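RNase NGR3 (Nicotiana glutinosa, PDB 1VD3) is a T2-family ribonuclease that probably cleaves single-stranded RNA, and is caught here with the nucleotide 2'-UMP in its active-site cleft. Local coordinates at residues 35-47 / 112-126. Residues are numbered along the deposited sequence; the frame is centred on the assembly and turned at random.
Sequences KPDEDFSIHGLWP and YFQAALDFRKKSNLL. With U2P (phosphoric acid mono-[2-(2,4-dioxo-3,4-dihydro-2H-pyrimidin-1-yl)-4-hydroxy-5-hydroxymethyl-tetrahydro-furan-3-yl] ester), chain B.
Tyr-112 of helix 109-123 reaches strand 41-48 with its hydroxyl, giving its proton to Leu-45 O over 2.6 Å; the carbonyl lies at the ring's edge, and the Leu-45 side chain runs alongside the ring in the reverse sense while its CD2 rests on Ala-115 CB at 4.0 Å. One helical turn on from Tyr-112, Ala-116 and Leu-117 receive Ile-42 CD1, and Ile-42 CG1 packs 3.7 Å from Arg-120 CD. A bend about CG-CD (chi3 69°) turns the guanidinium group toward Asp-39, bringing Arg-120 NH1 to Asp-39 OD2 at 3.0 Å in a salt bridge, with a weak second bond to Phe-40 O. NH1 meets the carboxylate from above its plane, the two flat groups standing nearly perpendicular (84°). One water links Asp-39 OD2 to Arg-120 NH2; another joins Asp-39 OD1 to Leu-126 N in helix 125-131. Leu-125 covers one face of the Phe-40 ring, its CD1 4.1 Å from the centroid in a CH-pi contact. Strand 10-16 pairs with strand 41-48, which carries His-43 and Trp-46 to the bound nucleotide, His-43 NE2 donating to O3P. Polar bonds thus alternate with apolar packing, and arginine and water together probably stabilise the Asp-39 charge.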
ATOM      1  N   LYS A  35      -3.267   9.408 -15.543  1.00 35.53           N
ATOM      2  CA  LYS A  35      -3.990   9.349 -14.277  1.00 35.21           C
ATOM      3  C   LYS A  35      -4.278   7.904 -13.865  1.00 35.26           C
ATOM      4  O   LYS A  35      -4.858   7.133 -14.630  1.00 33.37           O
ATOM      5  CB  LYS A  35      -5.300  10.134 -14.398  1.00 36.39           C
ATOM      6  CG  LYS A  35      -6.136  10.169 -13.133  1.00 35.70           C
ATOM      7  CD  LYS A  35      -7.328  11.093 -13.303  1.00 39.31           C
ATOM      8  CE  LYS A  35      -8.200  11.109 -12.059  1.00 37.65           C
ATOM      9  NZ  LYS A  35      -9.283  12.125 -12.153  1.00 42.17           N
ATOM     10  N   PRO A  36      -3.875   7.520 -12.644  1.00 34.64           N
ATOM     11  CA  PRO A  36      -4.104   6.156 -12.160  1.00 32.54           C
ATOM     12  C   PRO A  36      -5.580   5.814 -11.970  1.00 30.69           C
ATOM     13  O   PRO A  36      -6.431   6.703 -11.868  1.00 32.07           O
ATOM     14  CB  PRO A  36      -3.331   6.127 -10.843  1.00 32.66           C
ATOM     15  CG  PRO A  36      -3.467   7.533 -10.354  1.00 34.64           C
ATOM     16  CD  PRO A  36      -3.210   8.335 -11.611  1.00 34.71           C
ATOM     17  N   ASP A  37      -5.872   4.518 -11.932  1.00 29.01           N
ATOM     18  CA  ASP A  37      -7.229   4.031 -11.730  1.00 30.10           C
ATOM     19  C   ASP A  37      -7.709   4.459 -10.352  1.00 32.04           C
ATOM     20  O   ASP A  37      -6.901   4.668  -9.445  1.00 30.61           O
ATOM     21  CB  ASP A  37      -7.274   2.499 -11.787  1.00 34.06           C
ATOM     22  CG  ASP A  37      -6.861   1.944 -13.131  1.00 35.85           C
ATOM     23  OD1 ASP A  37      -7.425   2.383 -14.154  1.00 37.91           O
ATOM     24  OD2 ASP A  37      -5.979   1.058 -13.162  1.00 38.22           O
ATOM     25  N   GLU A  38      -9.021   4.591 -10.199  1.00 30.88           N
ATOM     26  CA  GLU A  38      -9.594   4.947  -8.913  1.00 31.21           C
ATOM     27  C   GLU A  38      -9.721   3.628  -8.168  1.00 28.50           C
ATOM     28  O   GLU A  38     -10.791   3.022  -8.115  1.00 26.16           O
ATOM     29  CB  GLU A  38     -10.972   5.597  -9.082  1.00 34.91           C
ATOM     30  CG  GLU A  38     -11.699   5.830  -7.760  1.00 42.24           C
ATOM     31  CD  GLU A  38     -12.937   6.699  -7.904  1.00 45.79           C
ATOM     32  OE1 GLU A  38     -12.786   7.900  -8.209  1.00 49.19           O
ATOM     33  OE2 GLU A  38     -14.060   6.184  -7.713  1.00 48.72           O
ATOM     34  N   ASP A  39      -8.601   3.176  -7.614  1.00 23.17           N
ATOM     35  CA  ASP A  39      -8.552   1.919  -6.885  1.00 22.05           C
ATOM     36  C   ASP A  39      -7.330   2.007  -5.979  1.00 19.62           C
ATOM     37  O   ASP A  39      -6.455   2.854  -6.190  1.00 15.88           O
ATOM     38  CB  ASP A  39      -8.404   0.762  -7.884  1.00 23.48           C
ATOM     39  CG  ASP A  39      -8.479  -0.611  -7.231  1.00 28.78           C
ATOM     40  OD1 ASP A  39      -8.854  -0.712  -6.043  1.00 27.25           O
ATOM     41  OD2 ASP A  39      -8.170  -1.604  -7.925  1.00 33.40           O
ATOM     42  N   PHE A  40      -7.278   1.155  -4.961  1.00 19.11           N
ATOM     43  CA  PHE A  40      -6.135   1.166  -4.065  1.00 17.43           C
ATOM     44  C   PHE A  40      -4.925   0.651  -4.818  1.00 17.06           C
ATOM     45  O   PHE A  40      -5.021  -0.308  -5.583  1.00 15.94           O
ATOM     46  CB  PHE A  40      -6.394   0.296  -2.834  1.00 16.24           C
ATOM     47  CG  PHE A  40      -7.372   0.898  -1.871  1.00 18.61           C
ATOM     48  CD1 PHE A  40      -8.741   0.789  -2.089  1.00 17.38           C
ATOM     49  CD2 PHE A  40      -6.923   1.620  -0.770  1.00 16.36           C
ATOM     50  CE1 PHE A  40      -9.648   1.394  -1.225  1.00 20.08           C
ATOM     51  CE2 PHE A  40      -7.819   2.228   0.098  1.00 17.04           C
ATOM     52  CZ  PHE A  40      -9.186   2.116  -0.129  1.00 20.75           C
ATOM     53  N   SER A  41      -3.793   1.309  -4.605  1.00 16.44           N
ATOM     54  CA  SER A  41      -2.547   0.939  -5.252  1.00 15.98           C
ATOM     55  C   SER A  41      -1.564   0.438  -4.204  1.00 15.35           C
ATOM     56  O   SER A  41      -1.761   0.632  -3.007  1.00 14.30           O
ATOM     57  CB  SER A  41      -1.948   2.150  -5.959  1.00 17.83           C
ATOM     58  OG  SER A  41      -1.609   3.148  -5.015  1.00 23.72           O
ATOM     59  N   ILE A  42      -0.499  -0.199  -4.660  1.00 15.77           N
ATOM     60  CA  ILE A  42       0.511  -0.722  -3.750  1.00 13.35           C
ATOM     61  C   ILE A  42       1.536   0.347  -3.393  1.00 13.61           C
ATOM     62  O   ILE A  42       1.994   1.087  -4.263  1.00 14.39           O
ATOM     63  CB  ILE A  42       1.272  -1.903  -4.402  1.00 13.50           C
ATOM     64  CG1 ILE A  42       0.303  -3.055  -4.681  1.00 13.12           C
ATOM     65  CG2 ILE A  42       2.431  -2.349  -3.504  1.00 11.63           C
ATOM     66  CD1 ILE A  42       0.815  -4.050  -5.704  1.00 13.70           C
ATOM     67  N   HIS A  43       1.874   0.455  -2.110  1.00 12.85           N
ATOM     68  CA  HIS A  43       2.931   1.381  -1.706  1.00 13.93           C
ATOM     69  C   HIS A  43       4.145   0.467  -1.577  1.00 13.38           C
ATOM     70  O   HIS A  43       5.194   0.726  -2.163  1.00 13.26           O
ATOM     71  CB  HIS A  43       2.640   2.062  -0.355  1.00 13.26           C
ATOM     72  CG  HIS A  43       3.790   2.872   0.175  1.00 19.90           C
ATOM     73  ND1 HIS A  43       3.621   3.920   1.055  1.00 25.83           N
ATOM     74  CD2 HIS A  43       5.126   2.779  -0.041  1.00 23.57           C
ATOM     75  CE1 HIS A  43       4.800   4.437   1.357  1.00 27.54           C
ATOM     76  NE2 HIS A  43       5.730   3.762   0.705  1.00 23.86           N
ATOM     77  N   GLY A  44       3.992  -0.615  -0.813  1.00 14.40           N
ATOM     78  CA  GLY A  44       5.098  -1.546  -0.654  1.00 15.72           C
ATOM     79  C   GLY A  44       4.822  -2.763   0.208  1.00 13.11           C
ATOM     80  O   GLY A  44       3.797  -2.844   0.877  1.00 11.40           O
ATOM     81  N   LEU A  45       5.741  -3.722   0.162  1.00 12.69           N
ATOM     82  CA  LEU A  45       5.659  -4.953   0.954  1.00 11.78           C
ATOM     83  C   LEU A  45       6.914  -4.866   1.825  1.00 11.84           C
ATOM     84  O   LEU A  45       8.033  -4.998   1.321  1.00 11.09           O
ATOM     85  CB  LEU A  45       5.717  -6.174   0.033  1.00 12.84           C
ATOM     86  CG  LEU A  45       5.651  -7.561   0.677  1.00 12.79           C
ATOM     87  CD1 LEU A  45       4.401  -7.690   1.539  1.00 11.39           C
ATOM     88  CD2 LEU A  45       5.663  -8.615  -0.422  1.00 13.29           C
ATOM     89  N   TRP A  46       6.724  -4.641   3.123  1.00 11.59           N
ATOM     90  CA  TRP A  46       7.846  -4.441   4.033  1.00 11.97           C
ATOM     91  C   TRP A  46       8.161  -5.480   5.102  1.00 14.12           C
ATOM     92  O   TRP A  46       7.333  -5.763   5.963  1.00 13.93           O
ATOM     93  CB  TRP A  46       7.695  -3.110   4.782  1.00 11.80           C
ATOM     94  CG  TRP A  46       7.310  -1.903   3.984  1.00 11.58           C
ATOM     95  CD1 TRP A  46       7.615  -1.630   2.680  1.00 13.56           C
ATOM     96  CD2 TRP A  46       6.632  -0.744   4.487  1.00 15.46           C
ATOM     97  NE1 TRP A  46       7.173  -0.365   2.343  1.00 14.55           N
ATOM     98  CE2 TRP A  46       6.566   0.197   3.436  1.00 14.61           C
ATOM     99  CE3 TRP A  46       6.077  -0.410   5.731  1.00 15.95           C
ATOM    100  CZ2 TRP A  46       5.963   1.451   3.589  1.00 16.98           C
ATOM    101  CZ3 TRP A  46       5.476   0.843   5.883  1.00 14.43           C
ATOM    102  CH2 TRP A  46       5.426   1.753   4.819  1.00 16.55           C
ATOM    103  N   PRO A  47       9.373  -6.052   5.063  1.00 14.17           N
ATOM    104  CA  PRO A  47       9.770  -7.042   6.068  1.00 12.30           C
ATOM    105  C   PRO A  47       9.852  -6.246   7.378  1.00 15.00           C
ATOM    106  O   PRO A  47      10.403  -5.143   7.389  1.00 15.13           O
ATOM    107  CB  PRO A  47      11.147  -7.486   5.583  1.00 14.45           C
ATOM    108  CG  PRO A  47      11.037  -7.348   4.086  1.00 16.18           C
ATOM    109  CD  PRO A  47      10.326  -6.024   3.940  1.00 14.75           C
ATOM    110  N   TYR A 112       9.023 -11.192  -5.229  1.00 12.69           N
ATOM    111  CA  TYR A 112       8.694 -10.038  -4.397  1.00 14.24           C
ATOM    112  C   TYR A 112       7.598  -9.198  -5.047  1.00 14.82           C
ATOM    113  O   TYR A 112       6.592  -8.863  -4.422  1.00 11.00           O
ATOM    114  CB  TYR A 112       9.942  -9.166  -4.187  1.00 14.46           C
ATOM    115  CG  TYR A 112       9.696  -7.928  -3.346  1.00 14.20           C
ATOM    116  CD1 TYR A 112       9.516  -8.018  -1.963  1.00 13.97           C
ATOM    117  CD2 TYR A 112       9.621  -6.672  -3.939  1.00 13.98           C
ATOM    118  CE1 TYR A 112       9.263  -6.881  -1.194  1.00 16.70           C
ATOM    119  CE2 TYR A 112       9.368  -5.531  -3.185  1.00 14.06           C
ATOM    120  CZ  TYR A 112       9.187  -5.643  -1.813  1.00 14.82           C
ATOM    121  OH  TYR A 112       8.915  -4.519  -1.077  1.00 16.20           O
ATOM    122  N   PHE A 113       7.796  -8.837  -6.306  1.00 10.15           N
ATOM    123  CA  PHE A 113       6.788  -8.027  -6.973  1.00 13.98           C
ATOM    124  C   PHE A 113       5.490  -8.788  -7.244  1.00 14.89           C
ATOM    125  O   PHE A 113       4.400  -8.226  -7.128  1.00 13.86           O
ATOM    126  CB  PHE A 113       7.369  -7.423  -8.253  1.00 11.49           C
ATOM    127  CG  PHE A 113       8.361  -6.332  -7.986  1.00 15.90           C
ATOM    128  CD1 PHE A 113       9.721  -6.605  -7.908  1.00 16.33           C
ATOM    129  CD2 PHE A 113       7.925  -5.031  -7.743  1.00 18.52           C
ATOM    130  CE1 PHE A 113      10.636  -5.594  -7.585  1.00 14.64           C
ATOM    131  CE2 PHE A 113       8.829  -4.016  -7.420  1.00 19.10           C
ATOM    132  CZ  PHE A 113      10.188  -4.302  -7.341  1.00 17.74           C
ATOM    133  N   GLN A 114       5.599 -10.072  -7.571  1.00 14.50           N
ATOM    134  CA  GLN A 114       4.408 -10.874  -7.833  1.00 12.24           C
ATOM    135  C   GLN A 114       3.591 -10.995  -6.546  1.00 11.41           C
ATOM    136  O   GLN A 114       2.368 -10.929  -6.568  1.00 13.06           O
ATOM    137  CB  GLN A 114       4.799 -12.267  -8.326  1.00 13.86           C
ATOM    138  CG  GLN A 114       3.616 -13.110  -8.761  1.00 20.09           C
ATOM    139  CD  GLN A 114       2.984 -12.599 -10.040  1.00 21.03           C
ATOM    140  OE1 GLN A 114       3.617 -12.591 -11.096  1.00 24.32           O
ATOM    141  NE2 GLN A 114       1.731 -12.167  -9.954  1.00 21.17           N
ATOM    142  N   ALA A 115       4.281 -11.167  -5.427  1.00 11.21           N
ATOM    143  CA  ALA A 115       3.619 -11.274  -4.133  1.00 12.17           C
ATOM    144  C   ALA A 115       2.793 -10.017  -3.870  1.00 13.18           C
ATOM    145  O   ALA A 115       1.627 -10.103  -3.500  1.00 12.87           O
ATOM    146  CB  ALA A 115       4.657 -11.460  -3.027  1.00 11.55           C
ATOM    147  N   ALA A 116       3.404  -8.851  -4.066  1.00 14.53           N
ATOM    148  CA  ALA A 116       2.713  -7.586  -3.848  1.00 15.29           C
ATOM    149  C   ALA A 116       1.464  -7.512  -4.718  1.00 15.95           C
ATOM    150  O   ALA A 116       0.378  -7.154  -4.249  1.00 12.88           O
ATOM    151  CB  ALA A 116       3.641  -6.420  -4.166  1.00 13.08           C
ATOM    152  N   LEU A 117       1.624  -7.846  -5.994  1.00 14.70           N
ATOM    153  CA  LEU A 117       0.505  -7.823  -6.926  1.00 14.98           C
ATOM    154  C   LEU A 117      -0.580  -8.808  -6.490  1.00 14.71           C
ATOM    155  O   LEU A 117      -1.772  -8.482  -6.520  1.00 14.47           O
ATOM    156  CB  LEU A 117       0.989  -8.165  -8.344  1.00 17.33           C
ATOM    157  CG  LEU A 117       1.940  -7.152  -8.992  1.00 17.89           C
ATOM    158  CD1 LEU A 117       2.454  -7.707 -10.309  1.00 21.01           C
ATOM    159  CD2 LEU A 117       1.221  -5.825  -9.215  1.00 21.16           C
ATOM    160  N   ASP A 118      -0.170 -10.006  -6.083  1.00 14.43           N
ATOM    161  CA  ASP A 118      -1.126 -11.020  -5.641  1.00 15.93           C
ATOM    162  C   ASP A 118      -1.895 -10.601  -4.393  1.00 16.28           C
ATOM    163  O   ASP A 118      -3.110 -10.781  -4.315  1.00 16.28           O
ATOM    164  CB  ASP A 118      -0.428 -12.353  -5.364  1.00 18.23           C
ATOM    165  CG  ASP A 118       0.000 -13.071  -6.632  1.00 21.85           C
ATOM    166  OD1 ASP A 118      -0.443 -12.667  -7.728  1.00 20.30           O
ATOM    167  OD2 ASP A 118       0.772 -14.048  -6.527  1.00 18.49           O
ATOM    168  N   PHE A 119      -1.196 -10.054  -3.406  1.00 15.10           N
ATOM    169  CA  PHE A 119      -1.882  -9.645  -2.192  1.00 14.62           C
ATOM    170  C   PHE A 119      -2.780  -8.434  -2.385  1.00 14.22           C
ATOM    171  O   PHE A 119      -3.760  -8.269  -1.662  1.00 14.91           O
ATOM    172  CB  PHE A 119      -0.872  -9.422  -1.063  1.00 14.82           C
ATOM    173  CG  PHE A 119      -0.339 -10.706  -0.497  1.00 18.14           C
ATOM    174  CD1 PHE A 119       0.965 -11.116  -0.750  1.00 18.78           C
ATOM    175  CD2 PHE A 119      -1.169 -11.540   0.243  1.00 19.28           C
ATOM    176  CE1 PHE A 119       1.431 -12.341  -0.279  1.00 18.37           C
ATOM    177  CE2 PHE A 119      -0.711 -12.770   0.719  1.00 21.74           C
ATOM    178  CZ  PHE A 119       0.592 -13.170   0.456  1.00 19.26           C
ATOM    179  N   ARG A 120      -2.460  -7.583  -3.355  1.00 13.01           N
ATOM    180  CA  ARG A 120      -3.317  -6.432  -3.600  1.00 15.27           C
ATOM    181  C   ARG A 120      -4.645  -6.992  -4.124  1.00 16.35           C
ATOM    182  O   ARG A 120      -5.729  -6.575  -3.704  1.00 17.35           O
ATOM    183  CB  ARG A 120      -2.715  -5.495  -4.656  1.00 13.13           C
ATOM    184  CG  ARG A 120      -3.418  -4.136  -4.709  1.00 15.00           C
ATOM    185  CD  ARG A 120      -3.165  -3.415  -6.020  1.00 16.94           C
ATOM    186  NE  ARG A 120      -3.839  -4.095  -7.123  1.00 22.58           N
ATOM    187  CZ  ARG A 120      -5.120  -3.928  -7.439  1.00 26.74           C
ATOM    188  NH1 ARG A 120      -5.882  -3.086  -6.748  1.00 27.15           N
ATOM    189  NH2 ARG A 120      -5.648  -4.626  -8.434  1.00 25.97           N
ATOM    190  N   LYS A 121      -4.552  -7.954  -5.034  1.00 18.14           N
ATOM    191  CA  LYS A 121      -5.747  -8.557  -5.613  1.00 20.77           C
ATOM    192  C   LYS A 121      -6.541  -9.333  -4.566  1.00 19.35           C
ATOM    193  O   LYS A 121      -7.763  -9.221  -4.494  1.00 21.80           O
ATOM    194  CB  LYS A 121      -5.362  -9.483  -6.772  1.00 24.75           C
ATOM    195  CG  LYS A 121      -4.690  -8.768  -7.936  1.00 32.70           C
ATOM    196  CD  LYS A 121      -4.339  -9.734  -9.065  1.00 39.37           C
ATOM    197  CE  LYS A 121      -3.759  -9.000 -10.271  1.00 41.60           C
ATOM    198  NZ  LYS A 121      -2.490  -8.281  -9.948  1.00 44.68           N
ATOM    199  N   LYS A 122      -5.844 -10.116  -3.753  1.00 21.43           N
ATOM    200  CA  LYS A 122      -6.498 -10.902  -2.715  1.00 22.08           C
ATOM    201  C   LYS A 122      -7.211 -10.024  -1.692  1.00 24.62           C
ATOM    202  O   LYS A 122      -8.337 -10.329  -1.288  1.00 23.96           O
ATOM    203  CB  LYS A 122      -5.476 -11.789  -2.002  1.00 26.38           C
ATOM    204  CG  LYS A 122      -4.849 -12.851  -2.888  1.00 34.64           C
ATOM    205  CD  LYS A 122      -3.764 -13.614  -2.144  1.00 38.62           C
ATOM    206  CE  LYS A 122      -3.087 -14.635  -3.045  1.00 41.58           C
ATOM    207  NZ  LYS A 122      -1.971 -15.337  -2.352  1.00 43.86           N
ATOM    208  N   SER A 123      -6.567  -8.934  -1.276  1.00 19.57           N
ATOM    209  CA  SER A 123      -7.170  -8.046  -0.287  1.00 19.13           C
ATOM    210  C   SER A 123      -8.428  -7.386  -0.841  1.00 20.24           C
ATOM    211  O   SER A 123      -9.324  -7.032  -0.084  1.00 14.69           O
ATOM    212  CB  SER A 123      -6.164  -6.992   0.188  1.00 15.75           C
ATOM    213  OG  SER A 123      -5.788  -6.120  -0.858  1.00 17.72           O
ATOM    214  N   ASN A 124      -8.474  -7.205  -2.158  1.00 21.81           N
ATOM    215  CA  ASN A 124      -9.652  -6.655  -2.834  1.00 22.34           C
ATOM    216  C   ASN A 124     -10.345  -5.559  -2.015  1.00 21.10           C
ATOM    217  O   ASN A 124     -11.556  -5.615  -1.788  1.00 19.50           O
ATOM    218  CB  ASN A 124     -10.618  -7.822  -3.088  1.00 25.93           C
ATOM    219  CG  ASN A 124     -11.625  -7.534  -4.178  1.00 30.22           C
ATOM    220  OD1 ASN A 124     -11.283  -7.005  -5.234  1.00 32.74           O
ATOM    221  ND2 ASN A 124     -12.877  -7.911  -3.935  1.00 34.97           N
ATOM    222  N   LEU A 125      -9.582  -4.554  -1.595  1.00 17.56           N
ATOM    223  CA  LEU A 125     -10.116  -3.479  -0.760  1.00 16.74           C
ATOM    224  C   LEU A 125     -11.295  -2.687  -1.321  1.00 17.26           C
ATOM    225  O   LEU A 125     -12.301  -2.499  -0.635  1.00 14.94           O
ATOM    226  CB  LEU A 125      -8.999  -2.500  -0.386  1.00 15.65           C
ATOM    227  CG  LEU A 125      -7.781  -3.058   0.361  1.00 16.54           C
ATOM    228  CD1 LEU A 125      -6.845  -1.910   0.702  1.00 13.51           C
ATOM    229  CD2 LEU A 125      -8.215  -3.784   1.630  1.00 16.06           C
ATOM    230  N   LEU A 126     -11.163  -2.207  -2.551  1.00 18.77           N
ATOM    231  CA  LEU A 126     -12.219  -1.414  -3.176  1.00 22.93           C
ATOM    232  C   LEU A 126     -13.559  -2.140  -3.171  1.00 22.98           C
ATOM    233  O   LEU A 126     -14.580  -1.582  -2.764  1.00 21.08           O
ATOM    234  CB  LEU A 126     -11.830  -1.065  -4.616  1.00 23.57           C
ATOM    235  CG  LEU A 126     -12.711  -0.050  -5.350  1.00 25.10           C
ATOM    236  CD1 LEU A 126     -12.644   1.298  -4.644  1.00 21.27           C
ATOM    237  CD2 LEU A 126     -12.235   0.085  -6.791  1.00 28.02           C
TER
HETATM  238  O5' U2P B 214       5.880   7.653   6.489  1.00 47.66           O
HETATM  239  C5' U2P B 214       6.980   6.824   6.939  1.00 37.50           C
HETATM  240  C4' U2P B 214       7.771   6.303   5.731  1.00 34.84           C
HETATM  241  O4' U2P B 214       8.892   5.422   6.215  1.00 32.96           O
HETATM  242  C1' U2P B 214       8.875   3.985   5.721  1.00 31.77           C
HETATM  243  N1  U2P B 214       8.681   2.899   6.779  1.00 28.14           N
HETATM  244  C6  U2P B 214       7.796   3.238   7.774  1.00 24.92           C
HETATM  245  C5  U2P B 214       7.303   2.287   8.706  1.00 27.00           C
HETATM  246  C4  U2P B 214       7.806   0.898   8.614  1.00 24.74           C
HETATM  247  O4  U2P B 214       7.360  -0.008   9.311  1.00 24.13           O
HETATM  248  N3  U2P B 214       8.845   0.677   7.655  1.00 23.63           N
HETATM  249  C2  U2P B 214       9.344   1.626   6.731  1.00 23.96           C
HETATM  250  O2  U2P B 214      10.255   1.333   5.985  1.00 28.27           O
HETATM  251  C2' U2P B 214       7.932   4.138   4.508  1.00 32.50           C
HETATM  252  O2' U2P B 214       8.630   4.597   3.312  1.00 32.98           O
HETATM  253  P   U2P B 214       9.513   3.737   2.335  1.00 21.39           P
HETATM  254  O1P U2P B 214      10.379   4.120   1.249  1.00 27.21           O
HETATM  255  O2P U2P B 214      10.013   2.533   3.068  1.00 29.26           O
HETATM  256  O3P U2P B 214       8.476   3.170   1.490  1.00 25.63           O
HETATM  257  C3' U2P B 214       6.966   5.266   4.910  1.00 32.12           C
HETATM  258  O3' U2P B 214       6.447   5.887   3.677  1.00 31.16           O
HETATM  259  O   HOH W   1      -8.963  -2.906  -4.346  1.00 19.10           O
HETATM  260  O   HOH W   2      -8.742  -4.230  -8.117  1.00 35.57           O